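Local coordinates for uncharacterized protein (Vibrio parahaemolyticus, PDB 1ZBP) that is of unknown function but belongs to the ImpE family, whose members occur in type VI secretion gene clusters and may act in that process, at residues 207-221 with 233-245. Sequence-based numbering, arbitrary orientation.
Sequences PMTYVDSESDAQKLG and EVYLGLGLKCWLV
Y210 meets 237-242 with both its backbone and its ring. Its N gives a full-strength hydrogen bond across the contact, 2.9 Å to G239 O. Two residues back, M208 O takes a weak bond from K241 N, which completes the single beta bridge of T209 with L240. The Y210 side chain, with chi1 of Y210 at -70° and CG anti to the carbonyl carbon, puts G237 N over one ring face; K241 CG packs on the other, 3.8 Å from the ring centroid, in a CH-pi contact. At the far end, Y210 OH accepts a weak but fairly straight bond from C242 N (3.3 Å) and also bonds D147. K241 then runs on fully extended past the ring, so that NZ reaches P207 O weakly and forms a salt bridge with E157.

A water bridges D212 and G237: it accepts from D212 N and lies 2.8 Å from both D212 OD2 and G237 O, which may have to share its protons with other acceptors nearby. D212 OD2 is also salt-bridged to R151. Within the type I turn from Y210 to S213, S213 OG bonds back to Y210 O at 2.7 Å. Q218 lays its amide beside L238 CB, while its OE1 receives two backbone donors, E214 N in the carbonyl plane and S215 N from well above it. In return Q218 N bonds S215 OG. The arrangement is a type I turn leading into a short helix with a capping box and a closing Schellman motif at G221, held to the bend between strands 235-239 and 242-245.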
ATOM      1  N   PRO A 207      -1.986  -1.411  -0.029  1.00 24.62           N
ATOM      2  CA  PRO A 207      -1.349  -0.880   1.172  1.00 24.94           C
ATOM      3  C   PRO A 207      -2.030   0.470   1.446  1.00 25.46           C
ATOM      4  O   PRO A 207      -2.112   1.323   0.569  1.00 23.09           O
ATOM      5  CB  PRO A 207       0.131  -0.773   0.765  1.00 22.93           C
ATOM      6  CG  PRO A 207       0.081  -0.575  -0.706  1.00 21.41           C
ATOM      7  CD  PRO A 207      -1.021  -1.544  -1.130  1.00 23.88           C
HETATM    8  N   MSE A 208      -2.542   0.629   2.661  1.00 28.29           N
HETATM    9  CA  MSE A 208      -3.264   1.822   3.093  1.00 31.47           C
HETATM   10  C   MSE A 208      -2.348   2.959   3.567  1.00 32.37           C
HETATM   11  O   MSE A 208      -2.818   4.055   3.848  1.00 34.16           O
HETATM   12  CB  MSE A 208      -4.227   1.420   4.222  1.00 35.27           C
HETATM   13  CG  MSE A 208      -5.680   1.817   4.034  1.00 39.29           C
HETATM   14 SE   MSE A 208      -6.465   1.366   2.310  1.00 49.14          SE
HETATM   15  CE  MSE A 208      -8.114   2.389   2.540  1.00 45.49           C
ATOM     16  N   THR A 209      -1.045   2.699   3.638  1.00 33.01           N
ATOM     17  CA  THR A 209      -0.077   3.697   4.102  1.00 32.20           C
ATOM     18  C   THR A 209       1.043   3.896   3.076  1.00 29.79           C
ATOM     19  O   THR A 209       1.300   3.017   2.272  1.00 29.00           O
ATOM     20  CB  THR A 209       0.551   3.246   5.440  1.00 34.15           C
ATOM     21  OG1 THR A 209       1.250   4.344   6.036  1.00 42.07           O
ATOM     22  CG2 THR A 209       1.522   2.112   5.212  1.00 31.21           C
ATOM     23  N   TYR A 210       1.704   5.049   3.093  1.00 28.70           N
ATOM     24  CA  TYR A 210       2.790   5.284   2.147  1.00 28.74           C
ATOM     25  C   TYR A 210       4.001   4.412   2.432  1.00 28.68           C
ATOM     26  O   TYR A 210       4.207   3.987   3.555  1.00 28.57           O
ATOM     27  CB  TYR A 210       3.193   6.761   2.145  1.00 27.63           C
ATOM     28  CG  TYR A 210       2.141   7.630   1.522  1.00 27.08           C
ATOM     29  CD1 TYR A 210       1.768   7.454   0.181  1.00 25.71           C
ATOM     30  CD2 TYR A 210       1.459   8.574   2.275  1.00 22.88           C
ATOM     31  CE1 TYR A 210       0.741   8.194  -0.381  1.00 23.42           C
ATOM     32  CE2 TYR A 210       0.437   9.311   1.719  1.00 24.00           C
ATOM     33  CZ  TYR A 210       0.084   9.119   0.399  1.00 24.46           C
ATOM     34  OH  TYR A 210      -0.924   9.878  -0.134  1.00 25.37           O
ATOM     35  N   VAL A 211       4.812   4.167   1.406  1.00 32.43           N
ATOM     36  CA  VAL A 211       5.991   3.320   1.540  1.00 33.50           C
ATOM     37  C   VAL A 211       7.088   3.910   2.431  1.00 35.35           C
ATOM     38  O   VAL A 211       7.828   3.170   3.084  1.00 37.26           O
ATOM     39  CB  VAL A 211       6.569   2.946   0.135  1.00 30.47           C
ATOM     40  CG1 VAL A 211       7.247   4.148  -0.510  1.00 28.65           C
ATOM     41  CG2 VAL A 211       7.523   1.776   0.259  1.00 29.63           C
ATOM     42  N   ASP A 212       7.178   5.233   2.481  1.00 36.34           N
ATOM     43  CA  ASP A 212       8.190   5.884   3.307  1.00 40.12           C
ATOM     44  C   ASP A 212       7.808   6.059   4.781  1.00 40.48           C
ATOM     45  O   ASP A 212       8.643   6.465   5.585  1.00 41.09           O
ATOM     46  CB  ASP A 212       8.558   7.253   2.724  1.00 39.17           C
ATOM     47  CG  ASP A 212       9.373   7.144   1.457  1.00 41.82           C
ATOM     48  OD1 ASP A 212      10.491   6.581   1.511  1.00 45.47           O
ATOM     49  OD2 ASP A 212       8.903   7.614   0.396  1.00 42.41           O
ATOM     50  N   SER A 213       6.568   5.753   5.149  1.00 41.85           N
ATOM     51  CA  SER A 213       6.156   5.924   6.540  1.00 45.39           C
ATOM     52  C   SER A 213       7.186   5.334   7.510  1.00 46.59           C
ATOM     53  O   SER A 213       7.593   4.175   7.373  1.00 48.54           O
ATOM     54  CB  SER A 213       4.753   5.337   6.767  1.00 44.09           C
ATOM     55  OG  SER A 213       4.610   4.071   6.181  1.00 47.97           O
ATOM     56  N   GLU A 214       7.603   6.151   8.482  1.00 49.10           N
ATOM     57  CA  GLU A 214       8.628   5.776   9.469  1.00 50.41           C
ATOM     58  C   GLU A 214       8.195   5.662  10.945  1.00 49.04           C
ATOM     59  O   GLU A 214       8.519   4.681  11.613  1.00 48.48           O
ATOM     60  CB  GLU A 214       9.805   6.762   9.364  1.00 52.18           C
ATOM     61  CG  GLU A 214      10.872   6.633  10.454  1.00 57.29           C
ATOM     62  CD  GLU A 214      11.519   5.261  10.494  1.00 61.10           C
ATOM     63  OE1 GLU A 214      10.875   4.304  10.985  1.00 61.72           O
ATOM     64  OE2 GLU A 214      12.674   5.137  10.023  1.00 62.25           O
ATOM     65  N   SER A 215       7.484   6.661  11.457  1.00 47.00           N
ATOM     66  CA  SER A 215       7.070   6.621  12.852  1.00 45.81           C
ATOM     67  C   SER A 215       6.065   5.512  13.054  1.00 45.88           C
ATOM     68  O   SER A 215       5.540   4.961  12.089  1.00 46.79           O
ATOM     69  CB  SER A 215       6.450   7.949  13.271  1.00 45.62           C
ATOM     70  OG  SER A 215       5.201   8.147  12.647  1.00 46.83           O
ATOM     71  N   ASP A 216       5.788   5.188  14.312  1.00 44.99           N
ATOM     72  CA  ASP A 216       4.825   4.142  14.607  1.00 45.33           C
ATOM     73  C   ASP A 216       3.406   4.605  14.305  1.00 44.72           C
ATOM     74  O   ASP A 216       2.523   3.783  14.039  1.00 45.03           O
ATOM     75  CB  ASP A 216       4.954   3.679  16.065  1.00 48.48           C
ATOM     76  CG  ASP A 216       6.230   2.875  16.312  1.00 51.41           C
ATOM     77  OD1 ASP A 216       6.595   2.036  15.450  1.00 53.77           O
ATOM     78  OD2 ASP A 216       6.858   3.059  17.375  1.00 51.00           O
ATOM     79  N   ALA A 217       3.184   5.917  14.338  1.00 42.74           N
ATOM     80  CA  ALA A 217       1.862   6.458  14.037  1.00 41.11           C
ATOM     81  C   ALA A 217       1.625   6.393  12.530  1.00 39.77           C
ATOM     82  O   ALA A 217       0.502   6.198  12.081  1.00 40.52           O
ATOM     83  CB  ALA A 217       1.749   7.907  14.528  1.00 39.00           C
ATOM     84  N   GLN A 218       2.688   6.558  11.751  1.00 39.68           N
ATOM     85  CA  GLN A 218       2.582   6.496  10.292  1.00 38.39           C
ATOM     86  C   GLN A 218       2.350   5.042   9.832  1.00 37.83           C
ATOM     87  O   GLN A 218       1.496   4.772   8.986  1.00 36.82           O
ATOM     88  CB  GLN A 218       3.853   7.077   9.674  1.00 38.73           C
ATOM     89  CG  GLN A 218       3.919   8.601   9.801  1.00 41.62           C
ATOM     90  CD  GLN A 218       5.335   9.157   9.876  1.00 43.18           C
ATOM     91  OE1 GLN A 218       6.309   8.494   9.505  1.00 43.11           O
ATOM     92  NE2 GLN A 218       5.451  10.394  10.344  1.00 43.80           N
ATOM     93  N   LYS A 219       3.091   4.110  10.420  1.00 37.00           N
ATOM     94  CA  LYS A 219       2.945   2.714  10.077  1.00 35.87           C
ATOM     95  C   LYS A 219       1.555   2.224  10.432  1.00 35.36           C
ATOM     96  O   LYS A 219       0.948   1.463   9.686  1.00 33.96           O
ATOM     97  CB  LYS A 219       4.007   1.888  10.797  1.00 37.28           C
ATOM     98  CG  LYS A 219       5.409   2.165  10.303  1.00 40.09           C
ATOM     99  CD  LYS A 219       6.418   1.297  11.014  1.00 43.42           C
ATOM    100  CE  LYS A 219       7.833   1.658  10.599  1.00 44.62           C
ATOM    101  NZ  LYS A 219       8.835   0.912  11.415  1.00 48.12           N
ATOM    102  N   LEU A 220       1.045   2.659  11.578  1.00 35.93           N
ATOM    103  CA  LEU A 220      -0.290   2.257  12.010  1.00 33.98           C
ATOM    104  C   LEU A 220      -1.380   2.975  11.213  1.00 32.86           C
ATOM    105  O   LEU A 220      -2.558   2.618  11.292  1.00 31.89           O
ATOM    106  CB  LEU A 220      -0.469   2.543  13.503  1.00 35.52           C
ATOM    107  CG  LEU A 220       0.207   1.586  14.496  1.00 34.81           C
ATOM    108  CD1 LEU A 220       0.233   2.246  15.872  1.00 35.91           C
ATOM    109  CD2 LEU A 220      -0.541   0.255  14.556  1.00 30.74           C
ATOM    110  N   GLY A 221      -0.973   3.972  10.435  1.00 30.99           N
ATOM    111  CA  GLY A 221      -1.922   4.726   9.641  1.00 32.82           C
ATOM    112  C   GLY A 221      -2.758   5.667  10.480  1.00 34.98           C
ATOM    113  O   GLY A 221      -3.899   5.947  10.137  1.00 34.71           O
ATOM    114  N   GLU A 233       8.821  21.002  -6.185  1.00 62.89           N
ATOM    115  CA  GLU A 233       7.418  20.821  -5.828  1.00 62.29           C
ATOM    116  C   GLU A 233       7.076  19.331  -5.713  1.00 59.62           C
ATOM    117  O   GLU A 233       5.950  18.920  -5.964  1.00 61.68           O
ATOM    118  CB  GLU A 233       6.503  21.508  -6.858  1.00 64.30           C
ATOM    119  CG  GLU A 233       6.823  21.226  -8.333  1.00 68.17           C
ATOM    120  CD  GLU A 233       6.583  19.779  -8.757  1.00 69.11           C
ATOM    121  OE1 GLU A 233       5.431  19.303  -8.650  1.00 70.28           O
ATOM    122  OE2 GLU A 233       7.547  19.128  -9.216  1.00 69.77           O
ATOM    123  N   VAL A 234       8.061  18.528  -5.327  1.00 56.11           N
ATOM    124  CA  VAL A 234       7.874  17.090  -5.162  1.00 53.23           C
ATOM    125  C   VAL A 234       7.678  16.779  -3.675  1.00 51.57           C
ATOM    126  O   VAL A 234       8.601  16.931  -2.869  1.00 51.88           O
ATOM    127  CB  VAL A 234       9.104  16.306  -5.678  1.00 52.88           C
ATOM    128  CG1 VAL A 234       8.865  14.815  -5.565  1.00 52.28           C
ATOM    129  CG2 VAL A 234       9.393  16.694  -7.117  1.00 54.11           C
ATOM    130  N   TYR A 235       6.472  16.349  -3.314  1.00 48.10           N
ATOM    131  CA  TYR A 235       6.147  16.018  -1.928  1.00 44.71           C
ATOM    132  C   TYR A 235       5.804  14.532  -1.772  1.00 42.54           C
ATOM    133  O   TYR A 235       4.894  14.024  -2.426  1.00 42.43           O
ATOM    134  CB  TYR A 235       4.964  16.872  -1.464  1.00 43.56           C
ATOM    135  CG  TYR A 235       5.231  18.355  -1.513  1.00 43.33           C
ATOM    136  CD1 TYR A 235       5.869  19.006  -0.454  1.00 44.88           C
ATOM    137  CD2 TYR A 235       4.889  19.110  -2.638  1.00 42.59           C
ATOM    138  CE1 TYR A 235       6.163  20.372  -0.519  1.00 43.86           C
ATOM    139  CE2 TYR A 235       5.177  20.474  -2.710  1.00 42.16           C
ATOM    140  CZ  TYR A 235       5.812  21.098  -1.655  1.00 42.74           C
ATOM    141  OH  TYR A 235       6.101  22.445  -1.728  1.00 43.19           O
ATOM    142  N   LEU A 236       6.542  13.831  -0.916  1.00 40.54           N
ATOM    143  CA  LEU A 236       6.278  12.415  -0.684  1.00 37.25           C
ATOM    144  C   LEU A 236       5.361  12.316   0.519  1.00 34.13           C
ATOM    145  O   LEU A 236       5.139  13.299   1.196  1.00 37.43           O
ATOM    146  CB  LEU A 236       7.569  11.650  -0.416  1.00 33.73           C
ATOM    147  CG  LEU A 236       8.575  11.611  -1.557  1.00 36.61           C
ATOM    148  CD1 LEU A 236       9.684  10.630  -1.189  1.00 37.13           C
ATOM    149  CD2 LEU A 236       7.902  11.186  -2.857  1.00 34.88           C
ATOM    150  N   GLY A 237       4.827  11.137   0.796  1.00 32.85           N
ATOM    151  CA  GLY A 237       3.928  11.018   1.926  1.00 30.88           C
ATOM    152  C   GLY A 237       4.429  10.115   3.025  1.00 30.34           C
ATOM    153  O   GLY A 237       5.386   9.365   2.842  1.00 29.86           O
ATOM    154  N   LEU A 238       3.776  10.201   4.177  1.00 29.73           N
ATOM    155  CA  LEU A 238       4.132   9.388   5.325  1.00 31.82           C
ATOM    156  C   LEU A 238       2.844   9.109   6.088  1.00 31.33           C
ATOM    157  O   LEU A 238       2.113  10.034   6.467  1.00 32.36           O
ATOM    158  CB  LEU A 238       5.123  10.127   6.231  1.00 33.63           C
ATOM    159  CG  LEU A 238       6.438  10.603   5.609  1.00 37.44           C
ATOM    160  CD1 LEU A 238       7.219  11.444   6.607  1.00 37.24           C
ATOM    161  CD2 LEU A 238       7.252   9.409   5.171  1.00 38.39           C
ATOM    162  N   GLY A 239       2.559   7.834   6.306  1.00 27.78           N
ATOM    163  CA  GLY A 239       1.349   7.483   7.021  1.00 28.13           C
ATOM    164  C   GLY A 239       0.173   7.255   6.087  1.00 27.15           C
ATOM    165  O   GLY A 239       0.370   6.938   4.921  1.00 25.82           O
ATOM    166  N   LEU A 240      -1.041   7.432   6.609  1.00 25.39           N
ATOM    167  CA  LEU A 240      -2.295   7.226   5.872  1.00 25.78           C
ATOM    168  C   LEU A 240      -2.378   7.999   4.541  1.00 27.00           C
ATOM    169  O   LEU A 240      -2.118   9.183   4.497  1.00 30.26           O
ATOM    170  CB  LEU A 240      -3.464   7.623   6.790  1.00 23.73           C
ATOM    171  CG  LEU A 240      -4.865   7.264   6.297  1.00 22.60           C
ATOM    172  CD1 LEU A 240      -5.019   5.736   6.300  1.00 17.74           C
ATOM    173  CD2 LEU A 240      -5.918   7.922   7.181  1.00 12.31           C
ATOM    174  N   LYS A 241      -2.742   7.331   3.455  1.00 27.90           N
ATOM    175  CA  LYS A 241      -2.838   8.013   2.176  1.00 27.56           C
ATOM    176  C   LYS A 241      -3.992   9.017   2.179  1.00 27.20           C
ATOM    177  O   LYS A 241      -5.000   8.823   2.865  1.00 26.43           O
ATOM    178  CB  LYS A 241      -3.004   6.987   1.042  1.00 29.68           C
ATOM    179  CG  LYS A 241      -1.813   6.018   0.901  1.00 28.22           C
ATOM    180  CD  LYS A 241      -1.929   5.095  -0.319  1.00 24.14           C
ATOM    181  CE  LYS A 241      -0.721   4.146  -0.423  1.00 23.42           C
ATOM    182  NZ  LYS A 241      -0.787   3.263  -1.640  1.00 25.76           N
ATOM    183  N   CYS A 242      -3.839  10.088   1.406  1.00 26.19           N
ATOM    184  CA  CYS A 242      -4.846  11.151   1.315  1.00 28.78           C
ATOM    185  C   CYS A 242      -4.855  11.366  -0.204  1.00 25.70           C
ATOM    186  O   CYS A 242      -3.801  11.459  -0.802  1.00 26.25           O
ATOM    187  CB  CYS A 242      -4.359  12.416   2.092  1.00 30.41           C
ATOM    188  SG  CYS A 242      -5.614  13.510   2.996  1.00 41.31           S
ATOM    189  N   TRP A 243      -6.036  11.403  -0.816  1.00 24.91           N
ATOM    190  CA  TRP A 243      -6.187  11.580  -2.260  1.00 26.30           C
ATOM    191  C   TRP A 243      -6.856  12.905  -2.590  1.00 26.56           C
ATOM    192  O   TRP A 243      -7.660  13.427  -1.819  1.00 24.61           O
ATOM    193  CB  TRP A 243      -7.051  10.450  -2.874  1.00 27.14           C
ATOM    194  CG  TRP A 243      -6.360   9.118  -3.068  1.00 30.98           C
ATOM    195  CD1 TRP A 243      -5.110   8.780  -2.654  1.00 31.27           C
ATOM    196  CD2 TRP A 243      -6.900   7.948  -3.712  1.00 33.41           C
ATOM    197  NE1 TRP A 243      -4.830   7.477  -2.997  1.00 34.55           N
ATOM    198  CE2 TRP A 243      -5.912   6.943  -3.649  1.00 34.04           C
ATOM    199  CE3 TRP A 243      -8.126   7.651  -4.337  1.00 35.30           C
ATOM    200  CZ2 TRP A 243      -6.099   5.668  -4.179  1.00 35.07           C
ATOM    201  CZ3 TRP A 243      -8.317   6.372  -4.870  1.00 34.05           C
ATOM    202  CH2 TRP A 243      -7.304   5.399  -4.785  1.00 35.33           C
ATOM    203  N   LEU A 244      -6.520  13.434  -3.755  1.00 26.14           N
ATOM    204  CA  LEU A 244      -7.109  14.671  -4.229  1.00 30.39           C
ATOM    205  C   LEU A 244      -8.280  14.251  -5.122  1.00 31.43           C
ATOM    206  O   LEU A 244      -8.066  13.703  -6.199  1.00 30.02           O
ATOM    207  CB  LEU A 244      -6.076  15.444  -5.047  1.00 31.78           C
ATOM    208  CG  LEU A 244      -6.473  16.837  -5.532  1.00 36.85           C
ATOM    209  CD1 LEU A 244      -6.762  17.748  -4.325  1.00 36.51           C
ATOM    210  CD2 LEU A 244      -5.339  17.413  -6.377  1.00 36.32           C
ATOM    211  N   VAL A 245      -9.509  14.477  -4.669  1.00 33.02           N
ATOM    212  CA  VAL A 245     -10.687  14.119  -5.462  1.00 35.65           C
ATOM    213  C   VAL A 245     -11.386  15.407  -5.834  1.00 37.81           C
ATOM    214  O   VAL A 245     -12.004  16.061  -4.989  1.00 38.77           O
ATOM    215  CB  VAL A 245     -11.692  13.224  -4.683  1.00 35.02           C
ATOM    216  CG1 VAL A 245     -11.158  11.820  -4.543  1.00 38.01           C
ATOM    217  CG2 VAL A 245     -11.948  13.803  -3.314  1.00 37.59           C
TER
HETATM  218  O   HOH W   1       6.138   7.600   0.831  1.00 38.35           O